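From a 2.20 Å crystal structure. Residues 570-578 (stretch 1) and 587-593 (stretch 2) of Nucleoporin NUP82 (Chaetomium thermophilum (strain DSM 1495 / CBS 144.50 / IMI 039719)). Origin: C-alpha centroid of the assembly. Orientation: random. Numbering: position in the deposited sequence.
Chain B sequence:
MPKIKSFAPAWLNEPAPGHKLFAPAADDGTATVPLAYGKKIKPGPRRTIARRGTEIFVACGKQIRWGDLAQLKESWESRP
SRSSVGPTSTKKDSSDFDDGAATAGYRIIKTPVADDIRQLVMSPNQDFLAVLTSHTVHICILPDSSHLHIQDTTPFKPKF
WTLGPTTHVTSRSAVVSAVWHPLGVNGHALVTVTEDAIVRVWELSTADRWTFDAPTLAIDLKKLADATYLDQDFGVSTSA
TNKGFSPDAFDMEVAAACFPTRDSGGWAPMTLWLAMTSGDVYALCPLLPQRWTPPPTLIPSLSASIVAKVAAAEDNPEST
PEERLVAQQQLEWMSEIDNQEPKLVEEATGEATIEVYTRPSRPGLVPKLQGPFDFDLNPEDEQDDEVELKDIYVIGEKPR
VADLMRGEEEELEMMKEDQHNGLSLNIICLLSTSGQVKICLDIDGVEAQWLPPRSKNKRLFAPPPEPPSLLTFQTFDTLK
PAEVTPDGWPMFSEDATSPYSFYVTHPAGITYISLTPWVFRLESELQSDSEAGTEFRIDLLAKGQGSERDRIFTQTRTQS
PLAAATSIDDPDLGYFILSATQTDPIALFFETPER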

# COMPACT_ATOMS: atom_id res chain seq x y z
N ASP B 570 -1.04 -24.13 15.38
CA ASP B 570 -0.02 -24.83 16.14
C ASP B 570 -0.43 -26.29 16.36
O ASP B 570 -1.61 -26.57 16.56
CB ASP B 570 0.21 -24.13 17.48
CG ASP B 570 1.21 -24.85 18.35
OD1 ASP B 570 2.42 -24.57 18.23
OD2 ASP B 570 0.79 -25.70 19.16
N PRO B 571 0.54 -27.22 16.32
CA PRO B 571 0.19 -28.63 16.51
C PRO B 571 -0.34 -28.95 17.91
O PRO B 571 -1.14 -29.87 18.06
CB PRO B 571 1.51 -29.36 16.26
CG PRO B 571 2.57 -28.33 16.46
CD PRO B 571 1.96 -27.06 15.98
N ASP B 572 0.09 -28.19 18.92
CA ASP B 572 -0.32 -28.44 20.30
C ASP B 572 -1.55 -27.63 20.68
O ASP B 572 -2.49 -28.16 21.27
CB ASP B 572 0.83 -28.13 21.26
CG ASP B 572 2.06 -28.99 21.01
OD1 ASP B 572 1.89 -30.14 20.56
OD2 ASP B 572 3.18 -28.51 21.26
N LEU B 573 -1.55 -26.34 20.36
CA LEU B 573 -2.66 -25.46 20.71
C LEU B 573 -3.81 -25.58 19.71
O LEU B 573 -4.96 -25.34 20.06
CB LEU B 573 -2.19 -24.00 20.78
CG LEU B 573 -1.22 -23.66 21.92
CD1 LEU B 573 -0.68 -22.25 21.75
CD2 LEU B 573 -1.89 -23.82 23.27
N GLY B 574 -3.47 -25.94 18.48
CA GLY B 574 -4.47 -26.16 17.44
C GLY B 574 -4.57 -25.03 16.44
O GLY B 574 -3.63 -24.25 16.25
N TYR B 575 -5.73 -24.93 15.80
CA TYR B 575 -5.98 -24.00 14.71
C TYR B 575 -7.10 -23.05 15.09
O TYR B 575 -8.24 -23.48 15.28
CB TYR B 575 -6.31 -24.78 13.44
CG TYR B 575 -6.75 -23.95 12.25
CD1 TYR B 575 -6.10 -22.77 11.90
CD2 TYR B 575 -7.80 -24.37 11.45
CE1 TYR B 575 -6.50 -22.03 10.80
CE2 TYR B 575 -8.21 -23.64 10.36
CZ TYR B 575 -7.56 -22.47 10.04
OH TYR B 575 -7.98 -21.75 8.94
N PHE B 576 -6.78 -21.76 15.21
CA PHE B 576 -7.75 -20.79 15.70
C PHE B 576 -7.42 -19.36 15.28
O PHE B 576 -6.34 -19.09 14.75
CB PHE B 576 -7.83 -20.86 17.23
CG PHE B 576 -6.55 -20.50 17.93
CD1 PHE B 576 -5.49 -21.39 17.96
CD2 PHE B 576 -6.41 -19.27 18.56
CE1 PHE B 576 -4.31 -21.06 18.61
CE2 PHE B 576 -5.24 -18.94 19.21
CZ PHE B 576 -4.19 -19.83 19.24
N ILE B 577 -8.37 -18.46 15.52
CA ILE B 577 -8.19 -17.04 15.27
C ILE B 577 -8.04 -16.31 16.59
O ILE B 577 -8.68 -16.67 17.58
CB ILE B 577 -9.38 -16.44 14.52
CG1 ILE B 577 -9.56 -17.14 13.18
CG2 ILE B 577 -9.20 -14.95 14.29
CD1 ILE B 577 -10.95 -17.02 12.68
N LEU B 578 -7.20 -15.29 16.59
CA LEU B 578 -7.00 -14.46 17.77
C LEU B 578 -7.34 -13.00 17.44
O LEU B 578 -6.82 -12.44 16.47
CB LEU B 578 -5.56 -14.58 18.28
CG LEU B 578 -5.25 -13.81 19.57
CD1 LEU B 578 -6.06 -14.36 20.74
CD2 LEU B 578 -3.76 -13.88 19.86
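Stretch 2 587-593: ALFFETP

Stretch 2 runs alongside stretch 1 as an antiparallel neighbour. Residues 587-589 are extended, with phi/psi from -128/98 to -98/148, and pair with strand 576-578. The N-to-C directions of the two strands differ by 169°, and their axes approach to 4.7 Å. The chain turns a corner at F590, where phi/psi is -122/-18. E591 is extended again, at -164/115.

The register places A587 across from L578, L588 across from I577 and F589 across from F576. A587 CA lies 4.7 Å from L578 CA, L588 CA 5.4 Å from I577 CA, and F589 CA 4.1 Å from F576 CA. Beyond F589 the register shifts by one, so that Y575 pairs with E591 (CA-CA 5.0 Å). F590 is the extra residue of this beta bulge.

Backbone hydrogen bonds hold the strands together. I577 N donates to L588 O at 3.0 Å, and L588 N donates back to I577 O at 3.2 Å. At the bulge, Y575 O accepts from two successive amides: F590 N at 2.9 Å, nearly straight, and E591 N at 3.3 Å, which is weak. Y575 N donates to E591 O at 2.8 Å. Apart from these bonds, A587 CA makes a CA-H...O contact with I577 O at 3.3 Å.

F576 and F589 share one face of the sheet and stack there. F589 takes chi1 -70° (m) and lies in an offset stack with F576, centroids 4.5 Å apart and planes at 15°. F576 CB also sits over the face of the F589 ring, 3.7 Å from its centroid. The edge of that ring meets the backbone of the preceding turn, with F589 CE2 3.4 Å from L573 O. A587 and L578 share this face of the sheet, and A587 CB lies 4.3 Å from L578 CD1. Y575, I577, L588 and E591 point to the other face.

F590, also m, has its CA-to-CB bond directed sideways. Its ring edge meets I577, with F590 CE2 only 3.1 Å from I577 CD1, a tight apolar contact. F590 CB is 3.9 Å from Y575 CD2; the two rings are oblique, with planes at 46°.

P593 points toward stretch 1 and packs on its turn. P593 CG lies 3.4 Å from P571 O and 3.2 Å from D572 O. Nearby, G574 CA is 3.4 Å from E591 O. A side chain at G574 would clash there, since an ideal CB would lie 2.6 Å from E591 O; its phi/psi of 103/-156 also calls for glycine.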

# COMPACT_ATOMS: atom_id res chain seq x y z
N ALA B 587 -10.68 -15.65 21.13
CA ALA B 587 -9.96 -16.82 20.63
C ALA B 587 -10.94 -17.92 20.22
O ALA B 587 -11.41 -18.68 21.07
CB ALA B 587 -8.99 -17.33 21.68
N LEU B 588 -11.23 -17.99 18.93
CA LEU B 588 -12.19 -18.94 18.39
C LEU B 588 -11.50 -20.06 17.62
O LEU B 588 -10.78 -19.80 16.65
CB LEU B 588 -13.19 -18.21 17.50
CG LEU B 588 -13.88 -17.02 18.16
CD1 LEU B 588 -14.75 -16.27 17.17
CD2 LEU B 588 -14.71 -17.47 19.36
N PHE B 589 -11.74 -21.30 18.05
CA PHE B 589 -11.02 -22.46 17.53
C PHE B 589 -11.81 -23.20 16.44
O PHE B 589 -13.04 -23.23 16.47
CB PHE B 589 -10.70 -23.43 18.68
CG PHE B 589 -9.65 -22.91 19.62
CD1 PHE B 589 -9.90 -21.82 20.44
CD2 PHE B 589 -8.41 -23.52 19.70
CE1 PHE B 589 -8.94 -21.35 21.31
CE2 PHE B 589 -7.44 -23.05 20.57
CZ PHE B 589 -7.70 -21.96 21.37
N PHE B 590 -11.08 -23.78 15.49
CA PHE B 590 -11.67 -24.52 14.38
C PHE B 590 -11.19 -25.96 14.32
O PHE B 590 -11.81 -26.80 13.66
CB PHE B 590 -11.36 -23.83 13.06
CG PHE B 590 -11.85 -22.42 12.99
CD1 PHE B 590 -13.17 -22.15 12.68
CD2 PHE B 590 -10.99 -21.37 13.24
CE1 PHE B 590 -13.62 -20.85 12.62
CE2 PHE B 590 -11.43 -20.08 13.18
CZ PHE B 590 -12.75 -19.81 12.87
N GLU B 591 -10.08 -26.24 15.00
CA GLU B 591 -9.51 -27.58 14.98
C GLU B 591 -8.51 -27.76 16.11
O GLU B 591 -7.47 -27.11 16.15
CB GLU B 591 -8.83 -27.84 13.63
CG GLU B 591 -8.34 -29.26 13.43
CD GLU B 591 -7.72 -29.47 12.06
OE1 GLU B 591 -7.34 -28.46 11.43
OE2 GLU B 591 -7.63 -30.63 11.61
N THR B 592 -8.84 -28.67 17.03
CA THR B 592 -7.98 -29.00 18.15
C THR B 592 -7.29 -30.34 17.89
O THR B 592 -7.74 -31.10 17.05
CB THR B 592 -8.77 -29.06 19.47
OG1 THR B 592 -9.83 -30.01 19.35
CG2 THR B 592 -9.35 -27.70 19.81
N PRO B 593 -6.19 -30.62 18.61
CA PRO B 593 -5.50 -31.90 18.44
C PRO B 593 -6.39 -33.10 18.76
O PRO B 593 -6.17 -34.18 18.21
CB PRO B 593 -4.34 -31.81 19.44
CG PRO B 593 -4.14 -30.36 19.67
CD PRO B 593 -5.49 -29.74 19.56